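Local structure of NADH kinase POS5, mitochondrial (Saccharomyces cerevisiae, 3AFO) at residues D216-D220 with G221-T225; A58-E61 with F62-L66. The protein phosphorylates NADH and, about half as readily, NAD(+) at the expense of ATP, and is a mitochondrial source of the cellular reductant NADPH. All blocks are in the same frame, centred on the assembly; numbering follows the deposited sequence. Where two conformers were deposited one is given.

Contact 1 (D216-D220 with G221-T225)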
loop_
_atom_site.group_PDB
_atom_site.type_symbol
_atom_site.label_atom_id
_atom_site.label_comp_id
_atom_site.label_asym_id
_atom_site.label_seq_id
_atom_site.Cartn_x
_atom_site.Cartn_y
_atom_site.Cartn_z
ATOM N N ASP A 216 -20.694 -8.976 5.033
ATOM C CA ASP A 216 -21.168 -7.888 5.877
ATOM C C ASP A 216 -20.546 -8.010 7.247
ATOM O O ASP A 216 -20.714 -9.029 7.937
ATOM C CB ASP A 216 -22.699 -7.900 5.959
ATOM C CG ASP A 216 -23.349 -7.645 4.606
ATOM O OD1 ASP A 216 -22.988 -6.647 3.952
ATOM O OD2 ASP A 216 -24.199 -8.455 4.189
ATOM N N ILE A 217 -19.828 -6.957 7.633
ATOM C CA ILE A 217 -19.007 -6.964 8.830
ATOM C C ILE A 217 -19.618 -6.060 9.893
ATOM O O ILE A 217 -19.952 -4.897 9.619
ATOM C CB ILE A 217 -17.557 -6.493 8.512
ATOM C CG1 ILE A 217 -16.908 -7.425 7.478
ATOM C CG2 ILE A 217 -16.729 -6.434 9.791
ATOM C CD1 ILE A 217 -15.640 -6.884 6.834
ATOM N N PHE A 218 -19.763 -6.607 11.098
ATOM C CA PHE A 218 -20.332 -5.868 12.220
ATOM C C PHE A 218 -19.340 -5.892 13.367
ATOM O O PHE A 218 -18.786 -6.947 13.693
ATOM C CB PHE A 218 -21.677 -6.476 12.677
ATOM C CG PHE A 218 -22.729 -6.562 11.578
ATOM C CD1 PHE A 218 -23.784 -5.645 11.533
ATOM C CD2 PHE A 218 -22.673 -7.560 10.614
ATOM C CE1 PHE A 218 -24.758 -5.709 10.529
ATOM C CE2 PHE A 218 -23.648 -7.642 9.592
ATOM C CZ PHE A 218 -24.692 -6.715 9.555
ATOM N N ILE A 219 -19.113 -4.734 13.972
ATOM C CA ILE A 219 -18.255 -4.630 15.141
ATOM C C ILE A 219 -19.105 -4.141 16.312
ATOM O O ILE A 219 -19.816 -3.144 16.191
ATOM C CB ILE A 219 -17.049 -3.682 14.899
ATOM C CG1 ILE A 219 -16.149 -4.254 13.790
ATOM C CG2 ILE A 219 -16.237 -3.513 16.184
ATOM C CD1 ILE A 219 -15.168 -3.249 13.173
ATOM N N ASP A 220 -19.063 -4.878 17.420
ATOM C CA ASP A 220 -19.817 -4.518 18.627
ATOM C C ASP A 220 -21.301 -4.264 18.309
ATOM O O ASP A 220 -21.924 -3.348 18.843
ATOM C CB ASP A 220 -19.155 -3.311 19.317
ATOM C CG ASP A 220 -17.690 -3.567 19.652
ATOM O OD1 ASP A 220 -17.355 -4.728 19.957
ATOM O OD2 ASP A 220 -16.871 -2.621 19.603
ATOM N N GLY A 221 -21.850 -5.077 17.413
ATOM C CA GLY A 221 -23.252 -4.971 17.017
ATOM C C GLY A 221 -23.593 -3.892 16.004
ATOM O O GLY A 221 -24.729 -3.817 15.567
ATOM N N GLU A 222 -22.615 -3.065 15.641
ATOM C CA GLU A 222 -22.817 -1.988 14.679
ATOM C C GLU A 222 -22.285 -2.413 13.317
ATOM O O GLU A 222 -21.233 -3.037 13.228
ATOM C CB GLU A 222 -22.115 -0.706 15.137
ATOM C CG GLU A 222 -22.001 0.351 14.040
ATOM C CD GLU A 222 -22.047 1.769 14.563
ATOM O OE1 GLU A 222 -21.032 2.236 15.116
ATOM O OE2 GLU A 222 -23.095 2.427 14.411
ATOM N N PHE A 223 -23.027 -2.079 12.268
ATOM C CA PHE A 223 -22.621 -2.392 10.916
ATOM C C PHE A 223 -21.409 -1.537 10.550
ATOM O O PHE A 223 -21.441 -0.308 10.688
ATOM C CB PHE A 223 -23.773 -2.145 9.947
ATOM C CG PHE A 223 -23.410 -2.382 8.525
ATOM C CD1 PHE A 223 -23.182 -3.677 8.054
ATOM C CD2 PHE A 223 -23.278 -1.309 7.646
ATOM C CE1 PHE A 223 -22.849 -3.897 6.722
ATOM C CE2 PHE A 223 -22.949 -1.529 6.315
ATOM C CZ PHE A 223 -22.741 -2.818 5.861
ATOM N N LEU A 224 -20.331 -2.200 10.134
ATOM C CA LEU A 224 -19.113 -1.501 9.720
ATOM C C LEU A 224 -19.130 -1.267 8.227
ATOM O O LEU A 224 -19.105 -0.134 7.770
ATOM C CB LEU A 224 -17.834 -2.269 10.108
ATOM C CG LEU A 224 -16.529 -1.749 9.477
ATOM C CD1 LEU A 224 -16.074 -0.426 10.111
ATOM C CD2 LEU A 224 -15.438 -2.784 9.552
ATOM N N THR A 225 -19.172 -2.353 7.460
ATOM C CA THR A 225 -19.062 -2.228 6.029
ATOM C C THR A 225 -19.433 -3.540 5.355
ATOM O O THR A 225 -19.370 -4.607 5.977
ATOM C CB THR A 225 -17.592 -1.822 5.628
ATOM O OG1 THR A 225 -17.584 -1.303 4.297
ATOM C CG2 THR A 225 -16.626 -3.010 5.750
HETATM O O HOH W 1 -20.618 -7.344 16.293
#
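D216 lies against the rim of the F223 ring, its OD1 3.9 Å from F223 CE1 and near the ring plane, with carboxylate and ring turned 56° apart. I217 turns both its N and its O to the partner strand: its N donates to T225 O at 2.9 Å, and its O accepts from L224 N at 2.8 Å and more weakly from T225 N. Two residues thus face one, the mark of a classic beta bulge. On the opposite side of the strand from F218, I217 CG2 packs alongside L224 CD2, and both side chains also rest on M261. F218 carries the other face. With CG beside its own backbone N (chi1 -57°), its ring turns one face to the edge of F223, with F223 CD1 over it toward the rim, in a T-shaped pair with centroids 5.3 Å apart and planes at 63°; R283 adds a cation-pi contact to F218. F218 CA lies 3.1 Å from E222 O in a CA-H...O contact, while F218 and F223 form the non-hydrogen-bonded pair.

The whole is a beta hairpin in the C-terminal domain of the NAD kinase fold, closed by a type I' turn from I219 to E222. I219 N and O bond to E222 O and N, while I219 CD1 reaches forward to L224 CD2 at 3.7 Å, side by side with it. I219 and L224 both pack on I365 of the second subunit. D220 and G221 take the positive phi values of the turn, and a water accepts from G221 N at 2.8 Å and donates weakly to F218 O. The D220 carboxylate is tied down from outside the hairpin, by H281 N and by a salt bridge to K31 of the second subunit.

Contact 2 (A58-E61 with F62-L66)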
loop_
_atom_site.group_PDB
_atom_site.type_symbol
_atom_site.label_atom_id
_atom_site.label_comp_id
_atom_site.label_asym_id
_atom_site.label_seq_id
_atom_site.Cartn_x
_atom_site.Cartn_y
_atom_site.Cartn_z
ATOM N N ALA A 58 14.851 -36.383 13.830
ATOM C CA ALA A 58 14.952 -35.522 15.009
ATOM C C ALA A 58 14.107 -36.048 16.165
ATOM O O ALA A 58 14.542 -36.000 17.318
ATOM C CB ALA A 58 14.549 -34.092 14.671
ATOM N N MET A 59 12.910 -36.548 15.858
ATOM C CA MET A 59 12.027 -37.098 16.889
ATOM C C MET A 59 12.681 -38.294 17.598
ATOM O O MET A 59 12.715 -38.357 18.826
ATOM C CB MET A 59 10.686 -37.508 16.292
ATOM C CG MET A 59 9.711 -38.071 17.313
ATOM S SD MET A 59 8.149 -38.516 16.572
ATOM C CE MET A 59 7.268 -36.981 16.880
ATOM N N VAL A 60 13.210 -39.225 16.812
ATOM C CA VAL A 60 13.895 -40.394 17.361
ATOM C C VAL A 60 15.090 -39.970 18.213
ATOM O O VAL A 60 15.282 -40.474 19.325
ATOM C CB VAL A 60 14.293 -41.379 16.234
ATOM C CG1 VAL A 60 15.156 -42.530 16.763
ATOM C CG2 VAL A 60 13.047 -41.919 15.571
ATOM N N GLU A 61 15.870 -39.015 17.706
ATOM C CA GLU A 61 17.038 -38.500 18.418
ATOM C C GLU A 61 16.649 -37.764 19.707
ATOM O O GLU A 61 17.343 -37.863 20.732
ATOM C CB GLU A 61 17.850 -37.596 17.483
ATOM C CG GLU A 61 19.177 -37.106 18.034
ATOM C CD GLU A 61 19.894 -36.140 17.084
ATOM O OE1 GLU A 61 19.598 -36.143 15.868
ATOM O OE2 GLU A 61 20.758 -35.372 17.557
ATOM N N PHE A 62 15.540 -37.029 19.667
ATOM C CA PHE A 62 15.105 -36.300 20.843
ATOM C C PHE A 62 14.610 -37.251 21.936
ATOM O O PHE A 62 14.984 -37.116 23.096
ATOM C CB PHE A 62 14.026 -35.273 20.482
ATOM C CG PHE A 62 13.664 -34.363 21.610
ATOM C CD1 PHE A 62 14.616 -33.521 22.170
ATOM C CD2 PHE A 62 12.368 -34.334 22.107
ATOM C CE1 PHE A 62 14.281 -32.654 23.234
ATOM C CE2 PHE A 62 12.029 -33.478 23.158
ATOM C CZ PHE A 62 12.991 -32.643 23.722
ATOM N N ILE A 63 13.777 -38.209 21.543
ATOM C CA ILE A 63 13.219 -39.218 22.441
ATOM C C ILE A 63 14.316 -40.086 23.074
ATOM O O ILE A 63 14.247 -40.413 24.266
ATOM C CB ILE A 63 12.195 -40.100 21.696
ATOM C CG1 ILE A 63 10.972 -39.261 21.299
ATOM C CG2 ILE A 63 11.778 -41.311 22.552
ATOM C CD1 ILE A 63 10.003 -39.952 20.363
ATOM N N THR A 64 15.314 -40.452 22.266
ATOM C CA THR A 64 16.507 -41.169 22.741
ATOM C C THR A 64 17.203 -40.370 23.851
ATOM O O THR A 64 17.483 -40.906 24.932
ATOM C CB THR A 64 17.460 -41.529 21.560
ATOM O OG1 THR A 64 16.787 -42.427 20.670
ATOM C CG2 THR A 64 18.763 -42.204 22.037
ATOM N N HIS A 65 17.428 -39.079 23.605
ATOM C CA HIS A 65 17.993 -38.194 24.615
ATOM C C HIS A 65 17.173 -38.130 25.916
ATOM O O HIS A 65 17.739 -38.194 27.005
ATOM C CB HIS A 65 18.205 -36.785 24.046
ATOM C CG HIS A 65 18.609 -35.777 25.073
ATOM N ND1 HIS A 65 19.805 -35.847 25.756
ATOM C CD2 HIS A 65 17.982 -34.665 25.527
ATOM C CE1 HIS A 65 19.893 -34.826 26.591
ATOM N NE2 HIS A 65 18.801 -34.093 26.468
ATOM N N LEU A 66 15.856 -37.989 25.805
ATOM C CA LEU A 66 14.995 -37.944 26.990
ATOM C C LEU A 66 15.091 -39.245 27.795
ATOM O O LEU A 66 15.225 -39.225 29.022
ATOM C CB LEU A 66 13.538 -37.665 26.598
ATOM C CG LEU A 66 13.282 -36.334 25.870
ATOM C CD1 LEU A 66 11.823 -36.199 25.483
ATOM C CD2 LEU A 66 13.749 -35.153 26.733
#
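M59 and I63, one turn apart on the same helix, make the close apolar pairing here: their side chains run side by side, and M59 CG lies 3.6 Å from I63 CD1. M59 runs out from the helix with CG anti to its backbone N (chi1 -179°) and bends only at the CG-SD bond, and it meets I46 and K48 of strand 43-48 and I85 of helix 79-86. I63 CG1 leans over the backbone, 3.2 Å from M59 O, which accepts from I63 N almost straight, at 170°. F62, on the same buried side, also packs on I46, and L66 CG sits 4.1 Å above one face of its ring, toward the rim.

The other side is looser. E61 is exposed, its extended chain touching H161, and H65 lies near K162. Between the two sides, T64 places its hydroxyl beside its own backbone N (chi1 -63°), from where OG1 donates to V60 O at 2.8 Å. T64 N donates to the same oxygen at 2.9 Å, and the two donors arrive from opposite faces of the carbonyl plane, the hydroxyl clearly above it. A valine here would remove the hydroxyl, so V60 O would probably keep its amide bond but lose its second donor. Threonine folding its OG1 back to the carbonyl four residues earlier is a familiar feature of alpha helices, and this one is the connecting helix of the beta-alpha-beta unit between strands 43-48 and 74-76.

From the N terminus, the chain passes through strand 43-48 and enters helix 53-69, where contact 2 spans a little over two turns, its bonds each reaching back four residues and closing no loop beyond the helix; the helix then leads to strand 74-76 of the parallel sheet. Contact 1 comes much later, in the C-terminal ATP-NAD kinase domain, where strand 213-219 turns directly into strand 222-228 at the edge facing the second subunit. The two are in series and neither nest nor cross. Their centres lie 50 Å apart, their nearest atoms about 39 Å, on opposite sides of the chain's centre. One belongs to the N-terminal alpha/beta domain, the other to the beta-rich half and its subunit interface.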